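Local coordinates for glucose dehydrogenase (Serratia sp. FS14, PDB 7CDY), which belongs to the glucose/sorbosone dehydrogenase family of beta-propeller proteins and carries a bound calcium ion, at residues Lys293-Leu298 and Leu330-Asp335; Leu231-Ile236 and Gln241-Ala246. All coordinates share one frame; numbering follows the deposited sequence.

Overall arrangement
Contacts 1 and 2 sit in different parts of one beta-propeller chain, their centres 28 Å apart and their nearest atoms about 14 Å apart, so neither touches the other. Contact 2 comes first in sequence: residues 231-236 and 241-246 both belong to the long loop between strands 216-219 and 259-261, and its centre lies 23 Å from that of the chain. The side chain of Thr233 there is about 6 Å from the calcium ion, whose site includes Glu217 and Tyr227. Contact 1 is more central, its centre 13 Å from the chain centre, and packs strand 294-301 of one sheet against strand 330-334 of another through buried leucines.

Contact 1: residues Lys293-Leu298 and Leu330-Asp335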
ATOM      1  N   LYS A 293      -2.919  10.911  13.050  1.00 11.73           N
ATOM      2  CA  LYS A 293      -2.511  12.143  12.365  1.00 10.70           C
ATOM      3  C   LYS A 293      -1.035  12.459  12.610  1.00 11.87           C
ATOM      4  O   LYS A 293      -0.665  13.513  13.135  1.00 12.72           O
ATOM      5  CB  LYS A 293      -3.414  13.325  12.748  1.00 11.23           C
ATOM      6  CG  LYS A 293      -4.873  13.097  12.433  1.00 13.09           C
ATOM      7  CD  LYS A 293      -5.744  14.260  12.889  1.00 13.18           C
ATOM      8  CE  LYS A 293      -7.209  13.991  12.586  1.00 24.34           C
ATOM      9  NZ  LYS A 293      -8.067  15.148  12.964  1.00 29.52           N
ATOM     10  N   ALA A 294      -0.179  11.515  12.232  1.00 11.14           N
ATOM     11  CA  ALA A 294       1.236  11.625  12.557  1.00 12.60           C
ATOM     12  C   ALA A 294       2.058  10.759  11.614  1.00 10.83           C
ATOM     13  O   ALA A 294       1.526  10.009  10.790  1.00 11.17           O
ATOM     14  CB  ALA A 294       1.504  11.246  14.019  1.00 12.87           C
ATOM     15  N   LEU A 295       3.371  10.883  11.750  1.00 10.44           N
ATOM     16  CA  LEU A 295       4.332  10.059  11.037  1.00  9.47           C
ATOM     17  C   LEU A 295       5.115   9.247  12.057  1.00 12.56           C
ATOM     18  O   LEU A 295       5.638   9.807  13.026  1.00 12.40           O
ATOM     19  CB  LEU A 295       5.273  10.952  10.235  1.00 11.28           C
ATOM     20  CG  LEU A 295       6.368  10.256   9.426  1.00 10.77           C
ATOM     21  CD1 LEU A 295       5.765   9.406   8.303  1.00 11.82           C
ATOM     22  CD2 LEU A 295       7.318  11.302   8.853  1.00 14.81           C
ATOM     23  N   ILE A 296       5.168   7.938  11.857  1.00 10.95           N
ATOM     24  CA  ILE A 296       5.855   7.019  12.752  1.00  9.80           C
ATOM     25  C   ILE A 296       7.224   6.715  12.171  1.00 11.35           C
ATOM     26  O   ILE A 296       7.345   6.435  10.971  1.00 11.01           O
ATOM     27  CB  ILE A 296       5.038   5.726  12.913  1.00 10.26           C
ATOM     28  CG1 ILE A 296       3.693   6.029  13.568  1.00 12.06           C
ATOM     29  CG2 ILE A 296       5.822   4.689  13.691  1.00 12.67           C
ATOM     30  CD1 ILE A 296       2.686   4.896  13.434  1.00 13.84           C
ATOM     31  N   ARG A 297       8.262   6.761  13.006  1.00 10.57           N
ATOM     32  CA  ARG A 297       9.598   6.345  12.595  1.00 11.46           C
ATOM     33  C   ARG A 297      10.047   5.179  13.463  1.00 10.28           C
ATOM     34  O   ARG A 297      10.172   5.321  14.686  1.00 13.19           O
ATOM     35  CB  ARG A 297      10.603   7.491  12.712  1.00 14.35           C
ATOM     36  CG  ARG A 297      11.991   7.087  12.234  1.00 14.78           C
ATOM     37  CD  ARG A 297      12.955   8.249  12.243  1.00 25.61           C
ATOM     38  NE  ARG A 297      13.415   8.560  13.585  1.00 21.93           N
ATOM     39  CZ  ARG A 297      14.572   8.145  14.090  1.00 31.29           C
ATOM     40  NH1 ARG A 297      15.384   7.390  13.364  1.00 32.16           N
ATOM     41  NH2 ARG A 297      14.915   8.481  15.326  1.00 30.77           N
ATOM     42  N   LEU A 298      10.296   4.028  12.839  1.00 11.17           N
ATOM     43  CA  LEU A 298      10.806   2.853  13.534  1.00 10.85           C
ATOM     44  C   LEU A 298      12.293   2.710  13.235  1.00 12.54           C
ATOM     45  O   LEU A 298      12.687   2.635  12.065  1.00 12.54           O
ATOM     46  CB  LEU A 298      10.069   1.593  13.084  1.00 11.28           C
ATOM     47  CG  LEU A 298       8.552   1.601  13.258  1.00 10.23           C
ATOM     48  CD1 LEU A 298       7.957   0.279  12.814  1.00 12.26           C
ATOM     49  CD2 LEU A 298       8.216   1.877  14.716  1.00 12.56           C
ATOM     50  N   LEU A 330      11.710  12.893   2.645  1.00 13.78           N
ATOM     51  CA  LEU A 330      10.485  12.105   2.616  1.00 12.48           C
ATOM     52  C   LEU A 330       9.381  12.926   1.975  1.00 14.47           C
ATOM     53  O   LEU A 330       9.327  14.146   2.129  1.00 13.87           O
ATOM     54  CB  LEU A 330      10.053  11.713   4.029  1.00 14.71           C
ATOM     55  CG  LEU A 330      10.958  10.761   4.798  1.00 15.13           C
ATOM     56  CD1 LEU A 330      10.423  10.582   6.204  1.00 14.96           C
ATOM     57  CD2 LEU A 330      11.041   9.419   4.091  1.00 15.96           C
ATOM     58  N   TYR A 331       8.494  12.244   1.257  1.00 11.57           N
ATOM     59  CA  TYR A 331       7.354  12.868   0.605  1.00 12.08           C
ATOM     60  C   TYR A 331       6.077  12.205   1.107  1.00 10.62           C
ATOM     61  O   TYR A 331       5.966  10.973   1.091  1.00 12.35           O
ATOM     62  CB  TYR A 331       7.478  12.767  -0.922  1.00 12.02           C
ATOM     63  CG  TYR A 331       8.531  13.702  -1.482  1.00 12.55           C
ATOM     64  CD1 TYR A 331       9.885  13.409  -1.359  1.00 13.73           C
ATOM     65  CD2 TYR A 331       8.169  14.887  -2.100  1.00 15.93           C
ATOM     66  CE1 TYR A 331      10.853  14.281  -1.856  1.00 16.37           C
ATOM     67  CE2 TYR A 331       9.123  15.754  -2.604  1.00 19.11           C
ATOM     68  CZ  TYR A 331      10.458  15.446  -2.476  1.00 17.27           C
ATOM     69  OH  TYR A 331      11.400  16.322  -2.982  1.00 22.03           O
ATOM     70  N   LEU A 332       5.128  13.017   1.570  1.00 10.13           N
ATOM     71  CA  LEU A 332       3.895  12.532   2.170  1.00  9.60           C
ATOM     72  C   LEU A 332       2.691  13.091   1.434  1.00  8.51           C
ATOM     73  O   LEU A 332       2.754  14.177   0.841  1.00 10.75           O
ATOM     74  CB  LEU A 332       3.768  12.987   3.636  1.00 10.52           C
ATOM     75  CG  LEU A 332       4.942  12.793   4.593  1.00 13.87           C
ATOM     76  CD1 LEU A 332       4.530  13.156   6.019  1.00 13.79           C
ATOM     77  CD2 LEU A 332       5.507  11.396   4.540  1.00 18.80           C
ATOM     78  N   LEU A 333       1.578  12.349   1.498  1.00  9.23           N
ATOM     79  CA  LEU A 333       0.267  12.857   1.112  1.00  9.59           C
ATOM     80  C   LEU A 333      -0.650  12.834   2.319  1.00  9.04           C
ATOM     81  O   LEU A 333      -0.582  11.913   3.140  1.00  9.33           O
ATOM     82  CB  LEU A 333      -0.384  11.993   0.029  1.00  9.23           C
ATOM     83  CG  LEU A 333       0.375  11.895  -1.296  1.00  9.22           C
ATOM     84  CD1 LEU A 333      -0.237  10.830  -2.219  1.00 10.89           C
ATOM     85  CD2 LEU A 333       0.435  13.244  -1.993  1.00 11.97           C
ATOM     86  N   THR A 334      -1.512  13.841   2.431  1.00  9.32           N
ATOM     87  CA  THR A 334      -2.474  13.910   3.526  1.00  9.37           C
ATOM     88  C   THR A 334      -3.871  13.576   3.026  1.00 11.27           C
ATOM     89  O   THR A 334      -4.264  13.988   1.931  1.00 13.26           O
ATOM     90  CB  THR A 334      -2.457  15.262   4.256  1.00 11.52           C
ATOM     91  OG1 THR A 334      -3.053  16.276   3.432  1.00 13.28           O
ATOM     92  CG2 THR A 334      -1.044  15.658   4.607  1.00 14.28           C
ATOM     93  N   ASP A 335      -4.613  12.811   3.830  1.00 11.23           N
ATOM     94  CA  ASP A 335      -5.917  12.280   3.415  1.00 11.19           C
ATOM     95  C   ASP A 335      -7.030  13.208   3.884  1.00 13.08           C
ATOM     96  O   ASP A 335      -7.657  13.007   4.925  1.00 14.50           O
ATOM     97  CB  ASP A 335      -6.137  10.871   3.951  1.00 15.41           C
ATOM     98  CG  ASP A 335      -7.516  10.326   3.592  1.00 15.78           C
ATOM     99  OD1 ASP A 335      -8.043  10.723   2.527  1.00 17.71           O
ATOM    100  OD2 ASP A 335      -8.083   9.531   4.374  1.00 18.83           O
TER
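Leu295 carries the first segment's side of this contact and meets two leucines of strand 330-334, Leu330 and Leu332. Ahead of it, a G1 beta bulge at the turn from strand 284-289 sets Lys293 and Ala294 together opposite Ala289, and the CB of Ala294 points away from the second segment. At Leu295 the CB points toward that segment, and CG lies anti to the backbone N (chi1 179°), which carries both methyl groups on toward strand 330-334. The branch then divides its work: CD2 reaches CD1 of Leu330 at 4.1 Å, while CD1 approaches CD2 of Leu332 at 4.3 Å. The side chains of Leu330 and Leu295 cross at a slant and meet through those terminal methyls.

The nearest CA atoms, those of Leu295 and Leu332, are 9.2 Å apart, too far for backbone pairing. Strand 294-301 belongs to a four-stranded antiparallel sheet and strand 330-334 to another sheet that includes strand 3-19, so the leucines form part of the apolar packing between two neighbouring sheets of the propeller. Phe286, from strand 284-289, touches both Leu295 and Leu330, and Leu312 lies against Leu332.

Further along, Arg297 turns its guanidinium to its own sheet, where NE forms a salt bridge with Glu309 and NH1 bonds to Ser284.

Contact 2: residues Leu231-Ile236 and Gln241-Ala246; sequences LATYGI and QPIPEA
Ile236 and Ile243 meet side chain against backbone: CG1 of Ile243 approaches the carbonyl carbon of Ile236 at 3.9 Å, with CD1 close beside it. Ile236 in turn brings its CB to 3.7 Å from the O of Gln241. At the other end, CG2 of Thr233 meets the CB of Ala246 at 4.0 Å, and CD2 of Leu231 reaches the O of Glu245. The CA of Ala246 makes a CA-H...O contact with the O of Leu231 (3.4 Å, 134° at the hydrogen).

A water bridges the middle, donating to the O of Gly235 at 2.9 Å and accepting from the N of Ile243 at 2.8 Å; it links two backbones that make no direct hydrogen bond. A chi1 of -178° swings OG1 of Thr233 away from its own N, and it accepts from the N of Gly235 at 167°, an ST turn, leaving CG2 to face Ala246. Ala246 is itself placed by the hydrogen bond from its N to the O of Ile243, 3.1 Å, which closes a type I beta turn. Glu245 is held by a salt bridge to Arg147. Both turns lie in the propeller loop between strands 216-219 and 259-261, near the calcium ion.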
ATOM      1  N   LEU A 231      -8.521 -15.373  12.766  1.00  9.94           N
ATOM      2  CA  LEU A 231      -8.362 -16.309  13.882  1.00  9.72           C
ATOM      3  C   LEU A 231      -7.432 -15.761  14.950  1.00  9.56           C
ATOM      4  O   LEU A 231      -7.604 -16.060  16.143  1.00 11.07           O
ATOM      5  CB  LEU A 231      -7.767 -17.609  13.363  1.00 11.05           C
ATOM      6  CG  LEU A 231      -8.506 -18.299  12.218  1.00 13.36           C
ATOM      7  CD1 LEU A 231      -7.778 -19.581  11.778  1.00 14.61           C
ATOM      8  CD2 LEU A 231      -9.938 -18.594  12.626  1.00 19.32           C
ATOM      9  N   ALA A 232      -6.433 -14.984  14.553  1.00 10.15           N
ATOM     10  CA  ALA A 232      -5.506 -14.347  15.474  1.00 10.58           C
ATOM     11  C   ALA A 232      -5.540 -12.847  15.230  1.00  9.11           C
ATOM     12  O   ALA A 232      -5.533 -12.404  14.071  1.00 10.60           O
ATOM     13  CB  ALA A 232      -4.091 -14.873  15.255  1.00 11.52           C
ATOM     14  N   THR A 233      -5.612 -12.069  16.312  1.00  9.70           N
ATOM     15  CA  THR A 233      -5.603 -10.615  16.191  1.00  9.97           C
ATOM     16  C   THR A 233      -5.238  -9.994  17.530  1.00  9.96           C
ATOM     17  O   THR A 233      -5.496 -10.579  18.589  1.00 11.16           O
ATOM     18  CB  THR A 233      -6.957 -10.083  15.705  1.00 11.74           C
ATOM     19  OG1 THR A 233      -6.874  -8.661  15.550  1.00 11.18           O
ATOM     20  CG2 THR A 233      -8.065 -10.405  16.685  1.00 14.66           C
ATOM     21  N   TYR A 234      -4.604  -8.824  17.470  1.00  9.95           N
ATOM     22  CA  TYR A 234      -4.376  -7.986  18.642  1.00 10.68           C
ATOM     23  C   TYR A 234      -5.473  -6.948  18.848  1.00 11.79           C
ATOM     24  O   TYR A 234      -5.386  -6.161  19.799  1.00 13.57           O
ATOM     25  CB  TYR A 234      -2.989  -7.314  18.564  1.00 11.95           C
ATOM     26  CG  TYR A 234      -1.879  -8.255  18.944  1.00 11.73           C
ATOM     27  CD1 TYR A 234      -1.646  -8.575  20.279  1.00 12.96           C
ATOM     28  CD2 TYR A 234      -1.111  -8.876  17.976  1.00 11.12           C
ATOM     29  CE1 TYR A 234      -0.646  -9.457  20.638  1.00 12.07           C
ATOM     30  CE2 TYR A 234      -0.108  -9.774  18.327  1.00 13.02           C
ATOM     31  CZ  TYR A 234       0.103 -10.065  19.666  1.00 11.48           C
ATOM     32  OH  TYR A 234       1.082 -10.953  20.054  1.00 14.44           O
ATOM     33  N   GLY A 235      -6.515  -6.942  18.020  1.00 10.55           N
ATOM     34  CA  GLY A 235      -7.618  -6.021  18.163  1.00 10.93           C
ATOM     35  C   GLY A 235      -8.894  -6.720  18.609  1.00 11.34           C
ATOM     36  O   GLY A 235      -8.954  -7.935  18.799  1.00 12.61           O
ATOM     37  N   ILE A 236      -9.931  -5.901  18.782  1.00 10.22           N
ATOM     38  CA  ILE A 236     -11.282  -6.357  19.090  1.00 11.45           C
ATOM     39  C   ILE A 236     -12.225  -5.750  18.055  1.00 11.38           C
ATOM     40  O   ILE A 236     -11.807  -4.974  17.203  1.00 10.85           O
ATOM     41  CB  ILE A 236     -11.715  -6.020  20.536  1.00 13.18           C
ATOM     42  CG1 ILE A 236     -11.731  -4.502  20.767  1.00 13.26           C
ATOM     43  CG2 ILE A 236     -10.797  -6.718  21.517  1.00 15.14           C
ATOM     44  CD1 ILE A 236     -12.133  -4.069  22.180  1.00 15.10           C
ATOM     45  N   GLN A 241     -16.832  -5.834  21.619  1.00 17.30           N
ATOM     46  CA  GLN A 241     -16.832  -7.281  21.745  1.00 17.13           C
ATOM     47  C   GLN A 241     -15.664  -7.874  20.959  1.00 14.97           C
ATOM     48  O   GLN A 241     -15.149  -7.244  20.037  1.00 15.69           O
ATOM     49  CB  GLN A 241     -18.144  -7.833  21.194  1.00 20.95           C
ATOM     50  CG  GLN A 241     -19.361  -7.412  22.000  1.00 24.31           C
ATOM     51  CD  GLN A 241     -19.211  -7.755  23.465  1.00 29.77           C
ATOM     52  OE1 GLN A 241     -19.072  -8.921  23.826  1.00 32.26           O
ATOM     53  NE2 GLN A 241     -19.224  -6.737  24.316  1.00 38.06           N
ATOM     54  N   PRO A 242     -15.226  -9.085  21.303  1.00 13.90           N
ATOM     55  CA  PRO A 242     -14.168  -9.736  20.520  1.00 14.52           C
ATOM     56  C   PRO A 242     -14.582  -9.933  19.068  1.00 15.56           C
ATOM     57  O   PRO A 242     -15.763 -10.071  18.741  1.00 16.11           O
ATOM     58  CB  PRO A 242     -13.995 -11.092  21.214  1.00 16.51           C
ATOM     59  CG  PRO A 242     -14.520 -10.873  22.606  1.00 16.14           C
ATOM     60  CD  PRO A 242     -15.632  -9.896  22.469  1.00 18.66           C
ATOM     61  N   ILE A 243     -13.582  -9.948  18.194  1.00 13.11           N
ATOM     62  CA  ILE A 243     -13.826 -10.409  16.823  1.00 12.98           C
ATOM     63  C   ILE A 243     -14.380 -11.831  16.892  1.00 11.88           C
ATOM     64  O   ILE A 243     -13.788 -12.689  17.574  1.00 13.15           O
ATOM     65  CB  ILE A 243     -12.512 -10.360  16.020  1.00 10.93           C
ATOM     66  CG1 ILE A 243     -12.054  -8.907  15.787  1.00 11.75           C
ATOM     67  CG2 ILE A 243     -12.629 -11.138  14.707  1.00 13.52           C
ATOM     68  CD1 ILE A 243     -12.981  -8.056  14.919  1.00 11.83           C
ATOM     69  N   PRO A 244     -15.514 -12.125  16.243  1.00 14.24           N
ATOM     70  CA  PRO A 244     -16.194 -13.411  16.483  1.00 16.31           C
ATOM     71  C   PRO A 244     -15.358 -14.637  16.169  1.00 16.29           C
ATOM     72  O   PRO A 244     -15.512 -15.662  16.846  1.00 17.90           O
ATOM     73  CB  PRO A 244     -17.431 -13.327  15.576  1.00 20.04           C
ATOM     74  CG  PRO A 244     -17.673 -11.877  15.397  1.00 20.16           C
ATOM     75  CD  PRO A 244     -16.320 -11.221  15.407  1.00 14.61           C
ATOM     76  N   GLU A 245     -14.503 -14.575  15.152  1.00 12.73           N
ATOM     77  CA  GLU A 245     -13.702 -15.714  14.724  1.00 12.06           C
ATOM     78  C   GLU A 245     -12.407 -15.869  15.510  1.00 12.33           C
ATOM     79  O   GLU A 245     -11.721 -16.882  15.355  1.00 14.49           O
ATOM     80  CB  GLU A 245     -13.356 -15.581  13.233  1.00 14.15           C
ATOM     81  CG  GLU A 245     -14.562 -15.424  12.311  1.00 15.14           C
ATOM     82  CD  GLU A 245     -15.000 -13.971  12.139  1.00 16.75           C
ATOM     83  OE1 GLU A 245     -15.990 -13.736  11.419  1.00 17.26           O
ATOM     84  OE2 GLU A 245     -14.373 -13.063  12.738  1.00 15.19           O
ATOM     85  N   ALA A 246     -12.057 -14.896  16.345  1.00 10.84           N
ATOM     86  CA  ALA A 246     -10.727 -14.877  16.939  1.00 11.04           C
ATOM     87  C   ALA A 246     -10.597 -15.937  18.026  1.00 13.03           C
ATOM     88  O   ALA A 246     -11.472 -16.087  18.886  1.00 15.92           O
ATOM     89  CB  ALA A 246     -10.406 -13.494  17.501  1.00 14.62           C
TER
HETATM   90  O   HOH W   1     -10.960  -9.954  19.157  1.00 15.09           O